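Local coordinates for type IV secretion system protein DotB (Yersinia pseudotuberculosis IP 31758, PDB 6GEF), which probably hydrolyses ATP to power type IVb secretion, at residues 169-175 with 321-325; 328-332 with 388-392. All blocks are in the same frame, centred on the assembly; numbering follows the deposited sequence.

Contact 1: residues 169-175 with 321-325; sequences LVNQMCP and RFIMA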
loop_
_atom_site.group_PDB
_atom_site.type_symbol
_atom_site.label_atom_id
_atom_site.label_comp_id
_atom_site.label_asym_id
_atom_site.label_seq_id
_atom_site.Cartn_x
_atom_site.Cartn_y
_atom_site.Cartn_z
ATOM N N LEU A 169 39.785 -12.995 -33.501
ATOM C CA LEU A 169 38.374 -12.746 -33.237
ATOM C C LEU A 169 38.157 -11.950 -31.968
ATOM O O LEU A 169 37.347 -11.012 -31.938
ATOM C CB LEU A 169 37.580 -14.069 -33.193
ATOM C CG LEU A 169 36.091 -13.949 -32.980
ATOM C CD1 LEU A 169 35.462 -12.926 -33.936
ATOM C CD2 LEU A 169 35.440 -15.329 -33.163
ATOM N N VAL A 170 38.870 -12.307 -30.900
ATOM C CA VAL A 170 38.662 -11.628 -29.614
ATOM C C VAL A 170 39.195 -10.192 -29.645
ATOM O O VAL A 170 38.674 -9.330 -28.954
ATOM C CB VAL A 170 39.287 -12.434 -28.462
ATOM C CG1 VAL A 170 38.868 -13.888 -28.543
ATOM C CG2 VAL A 170 40.787 -12.308 -28.463
ATOM N N ASN A 171 40.203 -9.935 -30.488
ATOM C CA ASN A 171 40.573 -8.556 -30.784
ATOM C C ASN A 171 39.378 -7.750 -31.280
ATOM O O ASN A 171 39.196 -6.595 -30.891
ATOM C CB ASN A 171 41.708 -8.532 -31.806
ATOM C CG ASN A 171 43.027 -9.000 -31.218
ATOM O OD1 ASN A 171 43.243 -8.963 -30.004
ATOM N ND2 ASN A 171 43.917 -9.466 -32.088
ATOM N N GLN A 172 38.558 -8.346 -32.133
ATOM C CA GLN A 172 37.301 -7.720 -32.519
ATOM C C GLN A 172 36.400 -7.488 -31.308
ATOM O O GLN A 172 35.674 -6.490 -31.223
ATOM C CB GLN A 172 36.565 -8.537 -33.567
ATOM C CG GLN A 172 37.337 -8.748 -34.861
ATOM C CD GLN A 172 36.517 -9.491 -35.900
ATOM O OE1 GLN A 172 35.306 -9.373 -35.978
ATOM N NE2 GLN A 172 37.191 -10.269 -36.728
ATOM N N MET A 173 36.468 -8.399 -30.336
ATOM C CA MET A 173 35.585 -8.349 -29.168
ATOM C C MET A 173 36.137 -7.477 -28.023
ATOM O O MET A 173 35.554 -7.428 -26.972
ATOM C CB MET A 173 35.318 -9.763 -28.662
ATOM C CG MET A 173 34.520 -10.617 -29.624
ATOM S SD MET A 173 34.117 -12.244 -28.971
ATOM C CE MET A 173 32.895 -11.792 -27.724
ATOM N N CYS A 174 37.252 -6.777 -28.276
ATOM C CA CYS A 174 37.842 -5.878 -27.307
ATOM C C CYS A 174 37.903 -4.452 -27.841
ATOM O O CYS A 174 38.986 -3.894 -28.019
ATOM C CB CYS A 174 39.256 -6.360 -26.920
ATOM S SG CYS A 174 39.297 -7.995 -26.176
ATOM N N PRO A 175 36.745 -3.848 -28.090
ATOM C CA PRO A 175 36.725 -2.394 -28.318
ATOM C C PRO A 175 36.996 -1.657 -27.016
ATOM O O PRO A 175 36.603 -2.085 -25.937
ATOM C CB PRO A 175 35.295 -2.130 -28.819
ATOM C CG PRO A 175 34.494 -3.278 -28.260
ATOM C CD PRO A 175 35.411 -4.462 -28.243
ATOM N N ARG A 321 28.948 -2.930 -30.186
ATOM C CA ARG A 321 30.159 -3.097 -30.965
ATOM C C ARG A 321 30.333 -4.486 -31.560
ATOM O O ARG A 321 31.139 -4.660 -32.482
ATOM C CB ARG A 321 31.392 -2.736 -30.113
ATOM C CG ARG A 321 31.859 -1.297 -30.284
ATOM C CD ARG A 321 31.639 -0.795 -31.710
ATOM N NE ARG A 321 32.805 -0.104 -32.247
ATOM C CZ ARG A 321 33.732 -0.700 -32.994
ATOM N NH1 ARG A 321 33.638 -2.006 -33.298
ATOM N NH2 ARG A 321 34.767 0.008 -33.458
ATOM N N PHE A 322 29.589 -5.473 -31.067
ATOM C CA PHE A 322 29.869 -6.867 -31.383
ATOM C C PHE A 322 28.880 -7.782 -30.656
ATOM O O PHE A 322 28.649 -7.624 -29.452
ATOM C CB PHE A 322 31.308 -7.252 -30.957
ATOM C CG PHE A 322 31.771 -8.541 -31.538
ATOM C CD1 PHE A 322 31.337 -9.721 -30.997
ATOM C CD2 PHE A 322 32.664 -8.585 -32.612
ATOM C CE1 PHE A 322 31.765 -10.942 -31.505
ATOM C CE2 PHE A 322 33.090 -9.797 -33.107
ATOM C CZ PHE A 322 32.634 -10.967 -32.553
ATOM N N ILE A 323 28.326 -8.754 -31.387
ATOM C CA ILE A 323 27.293 -9.625 -30.861
ATOM C C ILE A 323 27.699 -11.059 -31.171
ATOM O O ILE A 323 27.801 -11.445 -32.341
ATOM C CB ILE A 323 25.896 -9.314 -31.446
ATOM C CG1 ILE A 323 25.467 -7.895 -31.086
ATOM C CG2 ILE A 323 24.891 -10.373 -31.024
ATOM C CD1 ILE A 323 23.976 -7.704 -30.877
ATOM N N MET A 324 27.906 -11.857 -30.117
ATOM C CA MET A 324 28.117 -13.293 -30.238
ATOM C C MET A 324 26.953 -14.021 -29.586
ATOM O O MET A 324 26.674 -13.847 -28.418
ATOM C CB MET A 324 29.419 -13.684 -29.550
ATOM C CG MET A 324 29.890 -15.100 -29.875
ATOM S SD MET A 324 31.504 -15.475 -29.196
ATOM C CE MET A 324 32.555 -15.014 -30.562
ATOM N N ALA A 325 26.249 -14.819 -30.388
ATOM C CA ALA A 325 25.505 -15.977 -29.875
ATOM C C ALA A 325 26.358 -17.232 -29.966
ATOM O O ALA A 325 27.085 -17.425 -30.924
ATOM C CB ALA A 325 24.214 -16.173 -30.666
#
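A Met-aromatic contact, Met173 on Phe322, joins the end of helix 167-172 to strand 320-330 in the mixed sheet of the P-loop NTPase fold. Met173 is the first residue past the helix to leave helical backbone angles. Its CG stands 3.5 Å from the centroid of the Phe322 ring and 16° off the ring normal, a CH-pi contact over one face. The sulfur follows obliquely: Met173 SD is 4.4 Å from the same centroid. With CG anti to the backbone N (chi1 -166°), the Phe322 ring continues toward residues 169-173.

At the ring edge, Gln172 OE1 lies in plane, 3.7 Å from Phe322 CE2, and this oxygen is hydrogen-bonded to Asn344 ND2. The Gln172 amide plane is turned 72° from the ring plane. Leu169 crosses the ring at about a right angle, with CD1 3.7 Å from Phe322 CZ. Met173 also touches Val180 and Val182 of strand 179-183 and Ile197 of helix 187-203, while Pro175 and Arg321 slide past each other in opposite directions. Leu169 and Met324 meet tip to tip, with Leu169 CD2 3.9 Å from Met324 CE.

Contact 2: residues 328-332 with 388-392; sequences LVRKT and GIIDG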
loop_
_atom_site.group_PDB
_atom_site.type_symbol
_atom_site.label_atom_id
_atom_site.label_comp_id
_atom_site.label_asym_id
_atom_site.label_seq_id
_atom_site.Cartn_x
_atom_site.Cartn_y
_atom_site.Cartn_z
ATOM N N LEU A 328 25.892 -24.940 -27.604
ATOM C CA LEU A 328 26.663 -26.170 -27.425
ATOM C C LEU A 328 26.092 -27.281 -28.268
ATOM O O LEU A 328 24.906 -27.563 -28.198
ATOM C CB LEU A 328 26.688 -26.586 -25.941
ATOM C CG LEU A 328 27.635 -25.833 -25.017
ATOM C CD1 LEU A 328 27.706 -26.534 -23.685
ATOM C CD2 LEU A 328 28.990 -25.657 -25.702
ATOM N N VAL A 329 26.933 -27.888 -29.098
ATOM C CA VAL A 329 26.536 -28.984 -29.977
ATOM C C VAL A 329 27.421 -30.200 -29.682
ATOM O O VAL A 329 28.426 -30.132 -28.960
ATOM C CB VAL A 329 26.633 -28.565 -31.459
ATOM C CG1 VAL A 329 25.670 -27.414 -31.742
ATOM C CG2 VAL A 329 28.027 -28.225 -31.839
ATOM N N ARG A 330 27.026 -31.335 -30.223
ATOM C CA ARG A 330 27.606 -32.628 -29.895
ATOM C C ARG A 330 28.624 -32.994 -30.960
ATOM O O ARG A 330 28.287 -33.107 -32.169
ATOM C CB ARG A 330 26.509 -33.703 -29.866
ATOM C CG ARG A 330 26.902 -34.974 -29.145
ATOM C CD ARG A 330 26.191 -35.116 -27.817
ATOM N NE ARG A 330 27.120 -35.353 -26.703
ATOM C CZ ARG A 330 26.883 -34.979 -25.444
ATOM N NH1 ARG A 330 25.719 -34.389 -25.086
ATOM N NH2 ARG A 330 27.804 -35.236 -24.513
ATOM N N LYS A 331 29.872 -33.167 -30.546
ATOM C CA LYS A 331 30.902 -33.695 -31.436
ATOM C C LYS A 331 30.631 -35.169 -31.729
ATOM O O LYS A 331 30.150 -35.912 -30.888
ATOM C CB LYS A 331 32.279 -33.532 -30.807
ATOM C CG LYS A 331 33.215 -32.618 -31.572
ATOM C CD LYS A 331 34.659 -32.784 -31.109
ATOM C CE LYS A 331 35.621 -32.680 -32.301
ATOM N NZ LYS A 331 36.958 -33.267 -32.129
ATOM N N THR A 332 30.980 -35.592 -32.933
ATOM C CA THR A 332 31.222 -37.001 -33.205
ATOM C C THR A 332 32.126 -37.608 -32.132
ATOM O O THR A 332 31.906 -38.731 -31.684
ATOM C CB THR A 332 31.886 -37.165 -34.590
ATOM O OG1 THR A 332 33.215 -36.592 -34.571
ATOM C CG2 THR A 332 31.067 -36.460 -35.653
ATOM N N GLY A 388 34.716 -32.519 -40.060
ATOM C CA GLY A 388 34.312 -33.756 -39.428
ATOM C C GLY A 388 34.037 -33.675 -37.936
ATOM O O GLY A 388 34.020 -34.678 -37.258
ATOM N N ILE A 389 33.867 -32.455 -37.419
ATOM C CA ILE A 389 33.673 -32.261 -36.000
ATOM C C ILE A 389 32.254 -32.612 -35.570
ATOM O O ILE A 389 32.049 -33.096 -34.451
ATOM C CB ILE A 389 34.076 -30.835 -35.587
ATOM C CG1 ILE A 389 35.600 -30.666 -35.735
ATOM C CG2 ILE A 389 33.624 -30.513 -34.158
ATOM C CD1 ILE A 389 36.189 -29.547 -34.906
ATOM N N ILE A 390 31.253 -32.362 -36.406
ATOM C CA ILE A 390 29.865 -32.613 -36.094
ATOM C C ILE A 390 29.234 -33.451 -37.196
ATOM O O ILE A 390 29.680 -33.420 -38.352
ATOM C CB ILE A 390 29.078 -31.290 -35.875
ATOM C CG1 ILE A 390 28.839 -30.577 -37.200
ATOM C CG2 ILE A 390 29.781 -30.394 -34.876
ATOM C CD1 ILE A 390 28.030 -29.300 -37.069
ATOM N N ASP A 391 28.187 -34.157 -36.851
ATOM C CA ASP A 391 27.427 -34.940 -37.809
ATOM C C ASP A 391 26.606 -34.017 -38.710
ATOM O O ASP A 391 26.363 -32.841 -38.393
ATOM C CB ASP A 391 26.492 -35.928 -37.139
ATOM C CG ASP A 391 27.063 -36.472 -35.822
ATOM O OD1 ASP A 391 27.712 -35.669 -35.078
ATOM O OD2 ASP A 391 26.833 -37.664 -35.519
ATOM N N GLY A 392 26.168 -34.545 -39.844
ATOM C CA GLY A 392 25.331 -33.791 -40.749
ATOM C C GLY A 392 24.000 -33.364 -40.146
ATOM O O GLY A 392 23.494 -32.289 -40.447
#
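Thr332 N donates to Ile389 O over 3.1 Å with an N-H...O angle of 148°, joining the loop just past strand 320-330 to the Schellman motif that ends helix 377-386. Gly388, with positive phi, is the C-prime residue of that motif, its N reaching back to His385 O. The Thr332 donor comes in tilted 31° from the carbonyl plane of Ile389. The same oxygen receives a CA-H...O contact from Lys331, with Lys331 CA 3.3 Å from Ile389 O. A second link, weak, runs from Thr332 OG1 to Gly388 O at 3.4 Å. A chi1 of 67° puts OG1 between the backbone N and the carbonyl carbon, facing Gly388 O, and turns CG2 to Asp391.

The aliphatic part of Lys331 crosses Ile389 at a slant. Lys331 CE lies 3.5 Å from Ile389 CG2, and the lysine's CG touches that methyl as well, so one branch of the isoleucine serves two points of the chain. Near this pair, at the end of the strand, Val329 CG2 meets Ile390 CG2 at 4.1 Å, a looser apolar touch on the more buried side of the contact. Arg330 takes its charged end away from the turn: NE bonds Gly334 O and NH2 bonds Lys69 O. On the other segment, Ile390 O is held by His385 ND1.

Asp391 occupies the N-cap position of helix 392-400, but its side chain makes no capping bond there. The end of that side chain comes nearer to Thr332, and the two slide past each other in opposite directions, with Asp391 OD1 3.5 Å from Thr332 CG2.

In the fold
Strand 320-330 carries both contacts in series: contact 1 uses its first half, contact 2 its far end and the residues just beyond, and their centres lie about 24 Å apart. Apart from adjoining in sequence, the two sets of segments do not touch. Contact 1, centred about 17 Å from the chain centre, is the more buried and lies beside strand 179-183 and helix 187-203; the loop after that strand and the start of the helix carry a sequence consistent with a Walker A P-loop (Gly184, Gly189, Lys190, Ser191). Contact 2 is a surface contact, about 20 Å from the chain centre, joining the strand to the helices of the C-terminal region. No other subunit of the six-chain assembly touches either.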